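Local structure of 3,4-dihydroxybenzoate decarboxylase (Enterobacter cloacae, 5NY5) at residues A[144-156]-A[166-180]. The protein probably catalyses the decarboxylation of 3,4-dihydroxybenzoate to catechol, and the reverse para-carboxylation of catechols, as a prenylated-FMN-dependent enzyme of the UbiD family. Numbering follows the deposited sequence.
Sequences DAGPFFCLGLVLA and DVTIHRLCVQERDEL
Segments 144-156 and 166-180 pair as the two antiparallel arms of a beta hairpin, from Pro147 with Val174 to Ala156 with Asp166, and a beta bulge between Phe149 and Gly152 shifts the register by one residue. Before the bulge, Phe149 and Leu172 exchange two 2.8 Å backbone bonds, Phe149 N to Leu172 O and Leu172 N to Phe149 O; just past it, Gly152 N reaches His170 O only weakly. On the face carrying Phe148, Cys173 lies over the ring: its CB sits 3.9 Å from the Phe148 ring centroid in a CH-pi contact, and its SG adds a sulfur-aromatic one. Phe149 is on the other face, where its CE2 meets Val174 CG2 at 3.7 Å and Leu180 CD2 comes in at the ring edge. Further along, the Val154 rotamer, with CG1 anti to the backbone N, sets CG2 3.4 Å from His170 CD2, the side chains crossing at about a right angle. That imidazole is gripped at both nitrogens: NE2 lies 2.6 Å from Thr168 OG1 in a hydrogen bond, while ND1 bonds to Phe183 O. Arg171 runs out extended past Phe148 to a salt bridge with Glu289. Ile169, His170 and Arg171 belong to the prenylated-FMN site and Asp166 to the manganese site, both empty here; the two imidazole bonds would hold its orientation without cofactor, while interstrand backbone bonds probably carry the strand.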
# COMPACT_ATOMS: atom_id res chain seq x y z
N ASP A 144 13.36 -32.16 -26.40
CA ASP A 144 13.07 -31.25 -27.50
C ASP A 144 12.11 -31.89 -28.49
O ASP A 144 11.97 -33.12 -28.57
CB ASP A 144 14.36 -30.84 -28.21
CG ASP A 144 15.19 -29.85 -27.41
OD1 ASP A 144 14.88 -29.64 -26.22
OD2 ASP A 144 16.15 -29.29 -27.98
N ALA A 145 11.43 -31.04 -29.26
CA ALA A 145 10.49 -31.53 -30.26
C ALA A 145 11.18 -32.30 -31.37
O ALA A 145 10.53 -33.11 -32.05
CB ALA A 145 9.69 -30.37 -30.85
N GLY A 146 12.47 -32.07 -31.57
CA GLY A 146 13.22 -32.72 -32.62
C GLY A 146 14.49 -31.95 -32.89
O GLY A 146 14.78 -30.94 -32.22
N PRO A 147 15.30 -32.41 -33.84
CA PRO A 147 16.50 -31.66 -34.21
C PRO A 147 16.15 -30.25 -34.67
O PRO A 147 15.15 -30.03 -35.35
CB PRO A 147 17.12 -32.49 -35.34
CG PRO A 147 16.04 -33.45 -35.76
CD PRO A 147 15.19 -33.68 -34.57
N PHE A 148 16.99 -29.29 -34.28
CA PHE A 148 16.70 -27.88 -34.47
C PHE A 148 17.87 -27.17 -35.14
O PHE A 148 19.03 -27.44 -34.82
CB PHE A 148 16.41 -27.18 -33.13
CG PHE A 148 14.95 -27.00 -32.83
CD1 PHE A 148 14.24 -25.95 -33.38
CD2 PHE A 148 14.30 -27.87 -31.97
CE1 PHE A 148 12.90 -25.78 -33.10
CE2 PHE A 148 12.96 -27.70 -31.68
CZ PHE A 148 12.26 -26.65 -32.25
N PHE A 149 17.56 -26.28 -36.07
CA PHE A 149 18.47 -25.23 -36.50
C PHE A 149 18.03 -23.94 -35.82
O PHE A 149 16.85 -23.57 -35.90
CB PHE A 149 18.45 -25.05 -38.03
CG PHE A 149 18.81 -26.29 -38.79
CD1 PHE A 149 20.14 -26.67 -38.93
CD2 PHE A 149 17.84 -27.06 -39.40
CE1 PHE A 149 20.47 -27.80 -39.64
CE2 PHE A 149 18.17 -28.19 -40.11
CZ PHE A 149 19.49 -28.56 -40.23
N CYS A 150 18.96 -23.27 -35.15
CA CYS A 150 18.60 -22.13 -34.32
C CYS A 150 19.11 -20.80 -34.83
O CYS A 150 18.75 -19.76 -34.27
CB CYS A 150 19.10 -22.35 -32.88
SG CYS A 150 18.38 -23.79 -32.08
N LEU A 151 19.95 -20.78 -35.86
CA LEU A 151 20.50 -19.55 -36.41
C LEU A 151 20.32 -19.51 -37.92
O LEU A 151 21.26 -19.28 -38.68
CB LEU A 151 21.97 -19.40 -36.01
CG LEU A 151 22.21 -19.16 -34.52
CD1 LEU A 151 23.70 -19.14 -34.21
CD2 LEU A 151 21.55 -17.87 -34.08
N GLY A 152 19.09 -19.74 -38.37
CA GLY A 152 18.78 -19.64 -39.77
C GLY A 152 18.37 -18.24 -40.18
O GLY A 152 17.29 -17.77 -39.81
N LEU A 153 19.23 -17.56 -40.92
CA LEU A 153 18.92 -16.24 -41.46
C LEU A 153 18.05 -16.42 -42.69
O LEU A 153 18.53 -16.90 -43.73
CB LEU A 153 20.19 -15.47 -41.78
CG LEU A 153 19.99 -14.04 -42.28
CD1 LEU A 153 19.64 -13.11 -41.13
CD2 LEU A 153 21.21 -13.54 -43.02
N VAL A 154 16.78 -16.04 -42.60
CA VAL A 154 15.80 -16.30 -43.65
C VAL A 154 15.63 -15.05 -44.50
O VAL A 154 15.38 -13.96 -43.98
CB VAL A 154 14.46 -16.74 -43.05
CG1 VAL A 154 13.44 -16.96 -44.15
CG2 VAL A 154 14.64 -18.01 -42.23
N LEU A 155 15.76 -15.21 -45.81
CA LEU A 155 15.48 -14.17 -46.78
C LEU A 155 14.15 -14.47 -47.47
O LEU A 155 13.86 -15.62 -47.80
CB LEU A 155 16.59 -14.05 -47.83
CG LEU A 155 18.04 -13.95 -47.34
CD1 LEU A 155 18.98 -13.72 -48.51
CD2 LEU A 155 18.19 -12.84 -46.33
N ALA A 156 13.35 -13.43 -47.69
CA ALA A 156 12.06 -13.60 -48.34
C ALA A 156 11.65 -12.28 -48.99
O ALA A 156 12.13 -11.21 -48.61
CB ALA A 156 10.99 -14.07 -47.36
N ASP A 166 12.42 -8.95 -46.70
CA ASP A 166 12.54 -9.09 -45.26
C ASP A 166 13.56 -10.17 -44.95
O ASP A 166 13.46 -11.28 -45.47
CB ASP A 166 11.19 -9.43 -44.62
CG ASP A 166 11.25 -9.44 -43.10
OD1 ASP A 166 11.91 -8.54 -42.53
OD2 ASP A 166 10.65 -10.34 -42.49
N VAL A 167 14.53 -9.84 -44.11
CA VAL A 167 15.52 -10.80 -43.64
C VAL A 167 15.42 -10.87 -42.12
O VAL A 167 15.33 -9.84 -41.45
CB VAL A 167 16.94 -10.45 -44.12
CG1 VAL A 167 16.89 -9.52 -45.33
CG2 VAL A 167 17.81 -9.86 -43.01
N THR A 168 15.39 -12.09 -41.59
CA THR A 168 15.12 -12.31 -40.17
C THR A 168 15.81 -13.59 -39.72
O THR A 168 16.33 -14.36 -40.53
CB THR A 168 13.62 -12.39 -39.89
OG1 THR A 168 12.96 -13.08 -40.96
CG2 THR A 168 13.02 -11.00 -39.74
N ILE A 169 15.78 -13.82 -38.41
CA ILE A 169 16.36 -15.01 -37.79
C ILE A 169 15.24 -15.85 -37.21
O ILE A 169 14.42 -15.36 -36.43
CB ILE A 169 17.39 -14.63 -36.71
CG1 ILE A 169 18.51 -13.79 -37.31
CG2 ILE A 169 17.95 -15.89 -36.06
CD1 ILE A 169 19.66 -13.53 -36.36
N HIS A 170 15.20 -17.12 -37.60
CA HIS A 170 14.19 -18.06 -37.14
C HIS A 170 14.86 -19.34 -36.66
O HIS A 170 16.06 -19.56 -36.89
CB HIS A 170 13.19 -18.40 -38.25
CG HIS A 170 12.58 -17.20 -38.91
ND1 HIS A 170 11.25 -16.86 -38.76
CD2 HIS A 170 13.11 -16.25 -39.72
CE1 HIS A 170 10.99 -15.77 -39.44
NE2 HIS A 170 12.10 -15.38 -40.04
N ARG A 171 14.08 -20.18 -36.00
CA ARG A 171 14.50 -21.53 -35.65
C ARG A 171 13.61 -22.52 -36.38
O ARG A 171 12.42 -22.28 -36.56
CB ARG A 171 14.45 -21.76 -34.13
CG ARG A 171 13.05 -21.74 -33.54
CD ARG A 171 13.11 -21.91 -32.03
NE ARG A 171 11.78 -21.94 -31.43
CZ ARG A 171 11.55 -21.91 -30.12
NH1 ARG A 171 12.56 -21.84 -29.27
NH2 ARG A 171 10.31 -21.94 -29.67
N LEU A 172 14.21 -23.64 -36.81
CA LEU A 172 13.51 -24.62 -37.62
C LEU A 172 13.73 -26.01 -37.05
O LEU A 172 14.86 -26.37 -36.71
CB LEU A 172 13.99 -24.57 -39.08
CG LEU A 172 13.69 -23.29 -39.86
CD1 LEU A 172 14.79 -22.25 -39.67
CD2 LEU A 172 13.49 -23.60 -41.33
N CYS A 173 12.65 -26.78 -36.95
CA CYS A 173 12.71 -28.14 -36.44
C CYS A 173 12.61 -29.12 -37.61
O CYS A 173 11.74 -28.97 -38.48
CB CYS A 173 11.58 -28.39 -35.44
SG CYS A 173 11.56 -30.05 -34.72
N VAL A 174 13.49 -30.12 -37.62
CA VAL A 174 13.49 -31.10 -38.69
C VAL A 174 12.32 -32.05 -38.50
O VAL A 174 12.17 -32.67 -37.44
CB VAL A 174 14.82 -31.87 -38.73
CG1 VAL A 174 14.78 -32.96 -39.78
CG2 VAL A 174 15.97 -30.91 -39.00
N GLN A 175 11.47 -32.17 -39.52
CA GLN A 175 10.28 -33.01 -39.46
C GLN A 175 10.38 -34.24 -40.35
O GLN A 175 10.13 -35.36 -39.89
CB GLN A 175 9.04 -32.19 -39.84
CG GLN A 175 8.83 -30.95 -38.98
CD GLN A 175 8.49 -31.28 -37.54
OE1 GLN A 175 8.14 -32.41 -37.21
NE2 GLN A 175 8.61 -30.29 -36.67
N GLU A 176 10.72 -34.06 -41.62
CA GLU A 176 10.83 -35.18 -42.55
C GLU A 176 12.15 -35.12 -43.30
O GLU A 176 13.00 -34.27 -43.01
CB GLU A 176 9.66 -35.17 -43.53
CG GLU A 176 8.29 -35.13 -42.88
CD GLU A 176 7.93 -36.43 -42.18
OE1 GLU A 176 8.60 -37.45 -42.43
OE2 GLU A 176 6.98 -36.42 -41.38
N ARG A 177 12.33 -36.02 -44.27
CA ARG A 177 13.52 -35.96 -45.11
C ARG A 177 13.57 -34.70 -45.95
O ARG A 177 14.66 -34.29 -46.37
CB ARG A 177 13.59 -37.19 -46.02
CG ARG A 177 12.28 -37.49 -46.74
CD ARG A 177 12.51 -38.19 -48.07
NE ARG A 177 12.79 -37.24 -49.14
CZ ARG A 177 12.81 -37.56 -50.43
NH1 ARG A 177 13.06 -36.63 -51.34
NH2 ARG A 177 12.57 -38.80 -50.82
N ASP A 178 12.43 -34.07 -46.21
CA ASP A 178 12.40 -32.86 -47.03
C ASP A 178 11.47 -31.80 -46.46
O ASP A 178 11.02 -30.92 -47.21
CB ASP A 178 12.00 -33.20 -48.46
CG ASP A 178 10.64 -33.88 -48.55
OD1 ASP A 178 10.13 -34.31 -47.50
OD2 ASP A 178 10.11 -33.99 -49.67
N GLU A 179 11.18 -31.84 -45.16
CA GLU A 179 10.24 -30.91 -44.55
C GLU A 179 10.81 -30.37 -43.24
O GLU A 179 11.44 -31.10 -42.47
CB GLU A 179 8.89 -31.58 -44.29
CG GLU A 179 8.19 -32.06 -45.54
CD GLU A 179 6.88 -32.76 -45.24
OE1 GLU A 179 6.45 -32.73 -44.07
OE2 GLU A 179 6.28 -33.33 -46.17
N LEU A 180 10.57 -29.08 -43.00
CA LEU A 180 10.93 -28.42 -41.76
C LEU A 180 9.75 -27.62 -41.25
O LEU A 180 8.94 -27.10 -42.03
CB LEU A 180 12.13 -27.48 -41.94
CG LEU A 180 13.45 -28.05 -42.47
CD1 LEU A 180 14.24 -26.94 -43.14
CD2 LEU A 180 14.25 -28.65 -41.33